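Local coordinates for acyl-CoA Binding Protein (Moniliophthora perniciosa, PDB 3FP5) that probably binds long-chain acyl-CoA esters and carries them as an intracellular pool for fatty acid metabolism, at residues A[3-6]-A[7-11]; A[36-39]-A[40-44]; A[70-73]-A[74-77]; A[76-79]-A[80-84]. One frame throughout, in Å; residues are numbered along the deposited sequence.

Interaction 1. Residues A[3-6]-A[7-11]; sequences MSKA and KFDKA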
loop_
_atom_site.group_PDB
_atom_site.type_symbol
_atom_site.label_atom_id
_atom_site.label_comp_id
_atom_site.label_asym_id
_atom_site.label_seq_id
_atom_site.Cartn_x
_atom_site.Cartn_y
_atom_site.Cartn_z
ATOM N N MET A 3 -0.961 9.421 11.267
ATOM C CA MET A 3 -0.651 9.548 9.846
ATOM C C MET A 3 -1.812 10.260 9.174
ATOM O O MET A 3 -2.964 9.880 9.359
ATOM C CB MET A 3 -0.432 8.178 9.202
ATOM C CG MET A 3 -0.011 8.257 7.731
ATOM S SD MET A 3 1.559 9.117 7.518
ATOM C CE MET A 3 2.701 7.986 8.298
ATOM N N SER A 4 -1.503 11.287 8.389
ATOM C CA SER A 4 -2.524 12.067 7.699
ATOM C C SER A 4 -3.005 11.408 6.412
ATOM O O SER A 4 -2.258 10.681 5.750
ATOM C CB SER A 4 -1.987 13.458 7.360
ATOM O OG SER A 4 -0.986 13.380 6.348
ATOM N N LYS A 5 -4.250 11.690 6.043
ATOM C CA LYS A 5 -4.767 11.230 4.762
ATOM C C LYS A 5 -3.893 11.774 3.630
ATOM O O LYS A 5 -3.684 11.095 2.636
ATOM C CB LYS A 5 -6.211 11.675 4.549
ATOM C CG LYS A 5 -6.846 11.112 3.280
ATOM C CD LYS A 5 -8.295 11.542 3.166
ATOM C CE LYS A 5 -8.962 10.938 1.944
ATOM N NZ LYS A 5 -8.478 11.541 0.668
ATOM N N ALA A 6 -3.383 12.992 3.792
ATOM C CA ALA A 6 -2.570 13.613 2.741
ATOM C C ALA A 6 -1.310 12.800 2.456
ATOM O O ALA A 6 -0.928 12.600 1.288
ATOM C CB ALA A 6 -2.202 15.043 3.127
ATOM N N LYS A 7 -0.645 12.339 3.514
ATOM C CA LYS A 7 0.557 11.537 3.305
ATOM C C LYS A 7 0.208 10.174 2.687
ATOM O O LYS A 7 0.925 9.665 1.815
ATOM C CB LYS A 7 1.352 11.377 4.598
ATOM C CG LYS A 7 2.133 12.641 4.977
ATOM C CD LYS A 7 3.016 12.385 6.177
ATOM C CE LYS A 7 3.578 13.686 6.736
ATOM N NZ LYS A 7 4.425 14.416 5.749
ATOM N N PHE A 8 -0.898 9.584 3.129
ATOM C CA PHE A 8 -1.404 8.372 2.485
ATOM C C PHE A 8 -1.663 8.609 0.996
ATOM O O PHE A 8 -1.232 7.822 0.155
ATOM C CB PHE A 8 -2.690 7.906 3.180
ATOM C CG PHE A 8 -3.419 6.813 2.445
ATOM C CD1 PHE A 8 -2.939 5.510 2.465
ATOM C CD2 PHE A 8 -4.572 7.096 1.713
ATOM C CE1 PHE A 8 -3.615 4.484 1.784
ATOM C CE2 PHE A 8 -5.256 6.080 1.014
ATOM C CZ PHE A 8 -4.781 4.773 1.057
ATOM N N ASP A 9 -2.354 9.696 0.664
ATOM C CA ASP A 9 -2.701 9.946 -0.736
ATOM C C ASP A 9 -1.430 10.145 -1.585
ATOM O O ASP A 9 -1.343 9.661 -2.716
ATOM C CB ASP A 9 -3.648 11.143 -0.854
ATOM C CG ASP A 9 -5.052 10.847 -0.304
ATOM O OD1 ASP A 9 -5.401 9.666 -0.141
ATOM O OD2 ASP A 9 -5.806 11.802 -0.065
ATOM N N LYS A 10 -0.432 10.820 -1.030
ATOM C CA LYS A 10 0.836 10.986 -1.753
ATOM C C LYS A 10 1.516 9.625 -1.972
ATOM O O LYS A 10 2.007 9.327 -3.070
ATOM C CB LYS A 10 1.759 11.955 -1.001
ATOM C CG LYS A 10 3.100 12.259 -1.693
ATOM C CD LYS A 10 2.938 12.734 -3.152
ATOM C CE LYS A 10 2.213 14.068 -3.237
ATOM N NZ LYS A 10 2.147 14.634 -4.616
ATOM N N ALA A 11 1.537 8.790 -0.939
ATOM C CA ALA A 11 2.098 7.449 -1.052
ATOM C C ALA A 11 1.402 6.636 -2.157
ATOM O O ALA A 11 2.065 5.947 -2.936
ATOM C CB ALA A 11 2.022 6.706 0.290
#

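Interaction 2. Residues A[36-39]-A[40-44]; sequences KYFK and QATVG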
loop_
_atom_site.group_PDB
_atom_site.type_symbol
_atom_site.label_atom_id
_atom_site.label_comp_id
_atom_site.label_asym_id
_atom_site.label_seq_id
_atom_site.Cartn_x
_atom_site.Cartn_y
_atom_site.Cartn_z
ATOM N N LYS A 36 -4.072 -4.427 0.539
ATOM C CA LYS A 36 -4.967 -4.663 1.661
ATOM C C LYS A 36 -5.165 -3.369 2.454
ATOM O O LYS A 36 -6.287 -3.040 2.847
ATOM C CB LYS A 36 -4.490 -5.834 2.542
ATOM C CG LYS A 36 -3.305 -5.543 3.456
ATOM C CD LYS A 36 -2.712 -6.842 3.997
ATOM C CE LYS A 36 -1.593 -6.572 4.991
ATOM N NZ LYS A 36 -0.834 -7.805 5.348
ATOM N N TYR A 37 -4.090 -2.605 2.641
ATOM C CA TYR A 37 -4.229 -1.352 3.381
ATOM C C TYR A 37 -4.834 -0.234 2.534
ATOM O O TYR A 37 -5.488 0.665 3.069
ATOM C CB TYR A 37 -2.918 -0.935 4.061
ATOM C CG TYR A 37 -2.642 -1.786 5.277
ATOM C CD1 TYR A 37 -3.538 -1.808 6.348
ATOM C CD2 TYR A 37 -1.510 -2.597 5.349
ATOM C CE1 TYR A 37 -3.299 -2.584 7.461
ATOM C CE2 TYR A 37 -1.275 -3.397 6.458
ATOM C CZ TYR A 37 -2.180 -3.384 7.514
ATOM O OH TYR A 37 -1.968 -4.166 8.628
ATOM N N PHE A 38 -4.626 -0.284 1.216
ATOM C CA PHE A 38 -5.314 0.658 0.351
ATOM C C PHE A 38 -6.836 0.511 0.476
ATOM O O PHE A 38 -7.540 1.496 0.665
ATOM C CB PHE A 38 -4.888 0.519 -1.110
ATOM C CG PHE A 38 -5.692 1.388 -2.035
ATOM C CD1 PHE A 38 -5.377 2.733 -2.193
ATOM C CD2 PHE A 38 -6.782 0.870 -2.723
ATOM C CE1 PHE A 38 -6.124 3.540 -3.039
ATOM C CE2 PHE A 38 -7.536 1.671 -3.564
ATOM C CZ PHE A 38 -7.213 3.007 -3.725
ATOM N N LYS A 39 -7.333 -0.719 0.367
ATOM C CA LYS A 39 -8.762 -0.957 0.520
ATOM C C LYS A 39 -9.228 -0.573 1.921
ATOM O O LYS A 39 -10.232 0.114 2.082
ATOM C CB LYS A 39 -9.099 -2.415 0.212
ATOM C CG LYS A 39 -8.692 -2.822 -1.180
ATOM C CD LYS A 39 -9.444 -2.003 -2.222
ATOM C CE LYS A 39 -10.924 -2.339 -2.216
ATOM N NZ LYS A 39 -11.597 -1.798 -3.441
ATOM N N GLN A 40 -8.477 -0.994 2.932
ATOM C CA GLN A 40 -8.868 -0.741 4.321
ATOM C C GLN A 40 -8.898 0.763 4.635
ATOM O O GLN A 40 -9.698 1.230 5.458
ATOM C CB GLN A 40 -7.931 -1.482 5.274
ATOM C CG GLN A 40 -8.438 -1.567 6.716
ATOM C CD GLN A 40 -9.684 -2.445 6.876
ATOM O OE1 GLN A 40 -9.964 -3.292 6.021
ATOM N NE2 GLN A 40 -10.428 -2.245 7.956
ATOM N N ALA A 41 -8.022 1.519 3.975
ATOM C CA ALA A 41 -7.921 2.964 4.215
ATOM C C ALA A 41 -9.014 3.762 3.516
ATOM O O ALA A 41 -9.334 4.879 3.922
ATOM C CB ALA A 41 -6.542 3.491 3.776
ATOM N N THR A 42 -9.562 3.200 2.446
ATOM C CA THR A 42 -10.490 3.939 1.611
ATOM C C THR A 42 -11.911 3.404 1.758
ATOM O O THR A 42 -12.819 4.143 2.133
ATOM C CB THR A 42 -10.037 3.924 0.131
ATOM O OG1 THR A 42 -9.843 2.570 -0.304
ATOM C CG2 THR A 42 -8.723 4.705 -0.022
ATOM N N VAL A 43 -12.089 2.114 1.489
ATOM C CA VAL A 43 -13.397 1.468 1.617
ATOM C C VAL A 43 -13.709 1.073 3.066
ATOM O O VAL A 43 -14.854 1.146 3.515
ATOM C CB VAL A 43 -13.488 0.219 0.716
ATOM C CG1 VAL A 43 -14.832 -0.483 0.898
ATOM C CG2 VAL A 43 -13.271 0.607 -0.759
ATOM N N GLY A 44 -12.680 0.650 3.787
ATOM C CA GLY A 44 -12.849 0.139 5.129
ATOM C C GLY A 44 -12.935 -1.372 5.098
ATOM O O GLY A 44 -12.352 -2.010 4.219
#

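Interaction 3. Residues A[70-73]-A[74-77]; sequences GTSK and EVAY. With ZN (zinc ion), chain B.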
loop_
_atom_site.group_PDB
_atom_site.type_symbol
_atom_site.label_atom_id
_atom_site.label_comp_id
_atom_site.label_asym_id
_atom_site.label_seq_id
_atom_site.Cartn_x
_atom_site.Cartn_y
_atom_site.Cartn_z
ATOM N N GLY A 70 -11.200 -4.805 10.689
ATOM C CA GLY A 70 -11.161 -4.264 12.034
ATOM C C GLY A 70 -10.119 -3.170 12.210
ATOM O O GLY A 70 -10.096 -2.483 13.235
ATOM N N THR A 71 -9.252 -3.003 11.216
ATOM C CA THR A 71 -8.215 -1.972 11.287
ATOM C C THR A 71 -8.789 -0.604 10.945
ATOM O O THR A 71 -9.570 -0.462 10.003
ATOM C CB THR A 71 -7.064 -2.296 10.309
ATOM O OG1 THR A 71 -6.413 -3.498 10.724
ATOM C CG2 THR A 71 -6.033 -1.162 10.272
ATOM N N SER A 72 -8.414 0.410 11.718
ATOM C CA SER A 72 -8.917 1.762 11.492
ATOM C C SER A 72 -8.314 2.342 10.221
ATOM O O SER A 72 -7.244 1.915 9.794
ATOM C CB SER A 72 -8.554 2.662 12.667
ATOM O OG SER A 72 -7.148 2.864 12.748
ATOM N N LYS A 73 -8.979 3.328 9.630
ATOM C CA LYS A 73 -8.393 3.980 8.462
ATOM C C LYS A 73 -7.050 4.587 8.818
ATOM O O LYS A 73 -6.113 4.525 8.017
ATOM C CB LYS A 73 -9.319 5.042 7.862
ATOM C CG LYS A 73 -10.541 4.438 7.174
ATOM C CD LYS A 73 -11.306 5.485 6.376
ATOM C CE LYS A 73 -12.546 4.874 5.743
ATOM N NZ LYS A 73 -13.437 5.920 5.174
ATOM N N GLU A 74 -6.926 5.161 10.010
ATOM C CA GLU A 74 -5.655 5.797 10.329
ATOM C C GLU A 74 -4.497 4.807 10.431
ATOM O O GLU A 74 -3.390 5.093 9.977
ATOM C CB GLU A 74 -5.722 6.651 11.575
ATOM C CG GLU A 74 -4.443 7.465 11.678
ATOM C CD GLU A 74 -4.507 8.535 12.712
ATOM O OE1 GLU A 74 -5.517 8.624 13.446
ATOM O OE2 GLU A 74 -3.541 9.316 12.750
ATOM N N VAL A 75 -4.740 3.639 11.011
ATOM C CA VAL A 75 -3.691 2.628 11.025
ATOM C C VAL A 75 -3.365 2.178 9.595
ATOM O O VAL A 75 -2.200 1.982 9.237
ATOM C CB VAL A 75 -4.052 1.452 11.945
ATOM C CG1 VAL A 75 -3.046 0.319 11.769
ATOM C CG2 VAL A 75 -4.078 1.943 13.406
ATOM N N ALA A 76 -4.400 2.045 8.772
ATOM C CA ALA A 76 -4.221 1.692 7.366
ATOM C C ALA A 76 -3.341 2.728 6.660
ATOM O O ALA A 76 -2.415 2.355 5.941
ATOM C CB ALA A 76 -5.570 1.565 6.659
ATOM N N TYR A 77 -3.637 4.014 6.875
ATOM C CA TYR A 77 -2.788 5.096 6.352
ATOM C C TYR A 77 -1.342 4.893 6.769
ATOM O O TYR A 77 -0.429 4.975 5.945
ATOM C CB TYR A 77 -3.202 6.459 6.911
ATOM C CG TYR A 77 -4.535 7.003 6.459
ATOM C CD1 TYR A 77 -5.169 6.521 5.319
ATOM C CD2 TYR A 77 -5.150 8.029 7.176
ATOM C CE1 TYR A 77 -6.398 7.041 4.911
ATOM C CE2 TYR A 77 -6.369 8.549 6.778
ATOM C CZ TYR A 77 -6.992 8.051 5.650
ATOM O OH TYR A 77 -8.202 8.580 5.254
HETATM ZN ZN ZN B . -3.959 10.838 14.091
HETATM O O HOH W 1 -4.848 10.847 12.168
HETATM O O HOH W 2 -3.024 10.052 15.911
#

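Interaction 4. Residues A[76-79]-A[80-84]; sequences AYQK and YVEKL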
loop_
_atom_site.group_PDB
_atom_site.type_symbol
_atom_site.label_atom_id
_atom_site.label_comp_id
_atom_site.label_asym_id
_atom_site.label_seq_id
_atom_site.Cartn_x
_atom_site.Cartn_y
_atom_site.Cartn_z
ATOM N N ALA A 76 -4.400 2.045 8.772
ATOM C CA ALA A 76 -4.221 1.692 7.366
ATOM C C ALA A 76 -3.341 2.728 6.660
ATOM O O ALA A 76 -2.415 2.355 5.941
ATOM C CB ALA A 76 -5.570 1.565 6.659
ATOM N N TYR A 77 -3.637 4.014 6.875
ATOM C CA TYR A 77 -2.788 5.096 6.352
ATOM C C TYR A 77 -1.342 4.893 6.769
ATOM O O TYR A 77 -0.429 4.975 5.945
ATOM C CB TYR A 77 -3.202 6.459 6.911
ATOM C CG TYR A 77 -4.535 7.003 6.459
ATOM C CD1 TYR A 77 -5.169 6.521 5.319
ATOM C CD2 TYR A 77 -5.150 8.029 7.176
ATOM C CE1 TYR A 77 -6.398 7.041 4.911
ATOM C CE2 TYR A 77 -6.369 8.549 6.778
ATOM C CZ TYR A 77 -6.992 8.051 5.650
ATOM O OH TYR A 77 -8.202 8.580 5.254
ATOM N N GLN A 78 -1.146 4.648 8.059
ATOM C CA GLN A 78 0.190 4.541 8.628
ATOM C C GLN A 78 0.962 3.352 8.055
ATOM O O GLN A 78 2.110 3.488 7.625
ATOM C CB GLN A 78 0.100 4.429 10.147
ATOM C CG GLN A 78 1.458 4.308 10.797
ATOM C CD GLN A 78 1.365 3.950 12.261
ATOM O OE1 GLN A 78 0.317 3.510 12.741
ATOM N NE2 GLN A 78 2.464 4.138 12.982
ATOM N N LYS A 79 0.321 2.186 8.044
ATOM C CA LYS A 79 0.947 0.973 7.541
ATOM C C LYS A 79 1.321 1.090 6.062
ATOM O O LYS A 79 2.381 0.625 5.643
ATOM C CB LYS A 79 0.013 -0.222 7.761
ATOM C CG LYS A 79 -0.164 -0.582 9.231
ATOM C CD LYS A 79 1.190 -0.800 9.881
ATOM C CE LYS A 79 1.053 -1.281 11.320
ATOM N NZ LYS A 79 2.382 -1.379 11.989
ATOM N N TYR A 80 0.442 1.705 5.277
ATOM C CA TYR A 80 0.670 1.870 3.844
ATOM C C TYR A 80 1.878 2.789 3.613
ATOM O O TYR A 80 2.829 2.440 2.889
ATOM C CB TYR A 80 -0.592 2.440 3.176
ATOM C CG TYR A 80 -0.550 2.442 1.664
ATOM C CD1 TYR A 80 -1.269 1.508 0.913
ATOM C CD2 TYR A 80 0.209 3.385 0.979
ATOM C CE1 TYR A 80 -1.216 1.524 -0.491
ATOM C CE2 TYR A 80 0.261 3.405 -0.408
ATOM C CZ TYR A 80 -0.446 2.477 -1.138
ATOM O OH TYR A 80 -0.367 2.525 -2.519
ATOM N N VAL A 81 1.845 3.963 4.239
ATOM C CA VAL A 81 2.947 4.921 4.094
ATOM C C VAL A 81 4.270 4.313 4.565
ATOM O O VAL A 81 5.294 4.382 3.874
ATOM C CB VAL A 81 2.661 6.238 4.853
ATOM C CG1 VAL A 81 3.930 7.118 4.914
ATOM C CG2 VAL A 81 1.493 6.977 4.198
ATOM N N GLU A 82 4.248 3.701 5.741
ATOM C CA GLU A 82 5.455 3.100 6.283
ATOM C C GLU A 82 6.043 1.990 5.403
ATOM O O GLU A 82 7.269 1.881 5.283
ATOM C CB GLU A 82 5.201 2.605 7.705
ATOM C CG GLU A 82 5.143 3.749 8.697
ATOM C CD GLU A 82 4.859 3.272 10.102
ATOM O OE1 GLU A 82 4.571 2.067 10.278
ATOM O OE2 GLU A 82 4.929 4.110 11.024
ATOM N N LYS A 83 5.187 1.180 4.778
ATOM C CA LYS A 83 5.678 0.150 3.870
ATOM C C LYS A 83 6.394 0.777 2.671
ATOM O O LYS A 83 7.445 0.296 2.239
ATOM C CB LYS A 83 4.543 -0.748 3.375
ATOM C CG LYS A 83 4.996 -1.823 2.382
ATOM C CD LYS A 83 6.087 -2.690 2.985
ATOM C CE LYS A 83 5.524 -3.559 4.106
ATOM N NZ LYS A 83 6.556 -4.465 4.664
ATOM N N LEU A 84 5.824 1.846 2.129
ATOM C CA LEU A 84 6.468 2.527 1.010
ATOM C C LEU A 84 7.806 3.123 1.459
ATOM O O LEU A 84 8.822 3.013 0.754
ATOM C CB LEU A 84 5.555 3.621 0.445
ATOM C CG LEU A 84 6.184 4.447 -0.680
ATOM C CD1 LEU A 84 6.634 3.536 -1.844
ATOM C CD2 LEU A 84 5.209 5.508 -1.165
HETATM O O HOH W 3 4.843 -0.470 9.795
#

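Interaction 1. Residues A[3-6]-A[7-11]
Ser-4 meets Lys-7 where the chain turns into helix 5-17. With OG placed between its own backbone N and carbonyl carbon (chi1 70°), Ser-4 folds its hydroxyl back over the first turn, and OG accepts from Lys-7 N at 3.0 Å. The same OG lies 3.5 Å from Lys-7 CG, so the start of the lysine chain closes over the capping oxygen. Met-3 completes this close-packed side: its chain, bent at chi2 and chi3, brings SD to 3.7 Å from Lys-7 CB, crossing the lysine at about a right angle. This is an N-cap, with Ser-4 right before the helix and its oxygen taking up an amide, Lys-7 N, of the first turn. Behind it the regular helical ladder begins with Phe-8 N to Ser-4 O and Asp-9 N to Lys-5 O. Phe-8 sends its ring out of the turn and into the core, against Tyr-77 and Tyr-80 of helix 73-91. Lys-7, beyond its packed CB and CG, carries NZ off to the backbone oxygens of Ile-103, Glu-104 and Ala-106. The outer side is looser. There Lys-5, an exposed residue, runs extended as far as CE and bends only at chi4 (-71°), which turns NZ to Asp-9 OD2 at 2.8 Å. This salt bridge uses the syn lone pair of OD2, while the aliphatic part of Lys-5 touches the carboxylate through CG, 3.6 Å from Asp-9 OD2. Ala-6, also exposed, contributes to the same outer side little beyond its carbonyl, which accepts from Lys-10 N at 3.0 Å.

Interaction 2. Residues A[36-39]-A[40-44]
Thr-42 has chi1 at 54°, which sets OG1 between its backbone N and carbonyl carbon and points it back along the helix to Phe-38 O, where it donates a hydrogen bond of 2.7 Å. The hydroxyl comes in tilted 29° from the carbonyl plane. The same torsion swings CG2 beside the backbone N, to 4.1 Å from Phe-38 CE1, and OG1 sits over one face of the phenyl ring near its rim; the two side chains approach each other at a slant. One residue on, Lys-39 and Val-43 run side by side and point the same way. Val-43 CG2 rests 4.0 Å from Lys-39 CE, so the lysine's methylene end lies against the valine methyl.

The backbone here is helix 28-42 coming to its end. Lys-39 O accepts from three amides: Val-43 N at 2.8 Å, in the carbonyl plane, Gly-44 N at 3.0 Å and Thr-42 N at 3.2 Å, the last from well above that plane. Gly-44 then leaves the helix with positive phi, 96°, where a side chain would be jammed against the preceding carbonyl. Deeper in the fold, Ala-41 packs on Ala-76 and Tyr-77 of helix 73-91, and Gln-40 reaches out with NE2 to Thr-71 O and Asp-45 OD1. Phe-38 and Thr-42 both lean on Phe-8 of helix 5-17. Phe-38 O has only weak bonds from backbone amides, from Ala-41 N and Thr-42 N, so the threonine hydroxyl supplies its strong donor as the regular ladder gives out.

Interaction 3. Residues A[70-73]-A[74-77]
Helix 73-91 starts with a serine N-cap, and one residue into its first turn lies a zinc ligand. Ser-72 OG accepts from Val-75 N at 3.1 Å in a nearly straight bond (164°) and also comes within 3.3 Å of Val-75 CG2. Just ahead of the cap, Thr-71 crosses Val-75 at about a right angle, its CG2 meeting Val-75 CG1 at 3.7 Å, while Thr-71 OG1 binds Val-68 O. One turn on, Tyr-77 N donates to Lys-73 O at 2.8 Å, and that oxygen also sits over one face of the Tyr-77 ring, off toward its rim.

Glu-74 is stretched out, with CG anti to the backbone N (chi1 -170°) and the chain extended beyond, which carries its carboxylate away from the helix to the metal. OE2 binds the zinc at 2.1 Å, and OE1 stands farther off, 2.8 Å from the zinc. Two waters and His-2 ND1 also bind the zinc. Glu-74 OE2 also accepts from Met-3 N. Shared between a cation and an amide, the carboxylate is probably ionised, and through it the metal links the N-terminal residues to helix 73-91.

Interaction 4. Residues A[76-79]-A[80-84]
Glu-82 lies along Gln-78, one turn earlier on the same helix, and the two side chains run side by side in the same direction. Starting at its root, Glu-82 CB is 3.2 Å from Gln-78 O, the carbonyl that also takes the backbone hydrogen bond of Glu-82 N. The next atom, CG, is anti to the glutamate's own carbonyl carbon (chi1 -75°), a torsion that keeps it beside the helix backbone, again 3.2 Å from Gln-78 O. At CD the chain meets the glutamine's aliphatic part, 3.6 Å from Gln-78 CG. The two carboxylate oxygens then part ways. OE2 accepts from Gln-78 NE2 at 3.1 Å in a bent bond; NE2 arrives from above the carboxylate plane, 43° out of it, and the amide and carboxylate planes stand 63° apart. Glu-82 OE1 instead accepts from a water at 2.6 Å, and that water has a weak, long bond from Lys-79 NZ. The ammonium itself stays 4.4 Å from Glu-82 OE1, beyond a salt bridge, and any link between the two charges through the water is a weak one.

On the inward side, buried Tyr-80 meets the rings of Phe-8 of helix 5-17, edge to face, and Phe-34, and its OH bonds a buffer molecule, MES, probably from the crystallisation liquor. Val-81 and Leu-84 pack on Ile-103 of helix 94-105. A Gln-Glu pair four apart on the outer side, with aromatic and aliphatic residues facing the neighbouring helices, fits an amphipathic helix of the all-helical acyl-CoA binding fold.

From the N terminus, interaction 1 caps helix 5-17, interaction 2 ends helix 28-42, interaction 3 starts helix 73-91 and interaction 4 continues along it. Each is local and closes no more than a turn or two; none encloses another, although interactions 3 and 4 overlap at Ala-76 and Tyr-77. The long-range ties run between them. Tyr-77 is the meeting point of the three helices. Tyr-37 CE2 lies 3.7 Å from Lys-79 CB, which joins interaction 2 to interaction 4, and Ala-11 O lies 3.6 Å from Leu-84 CD2, which holds interaction 1 against the far end of interaction 4.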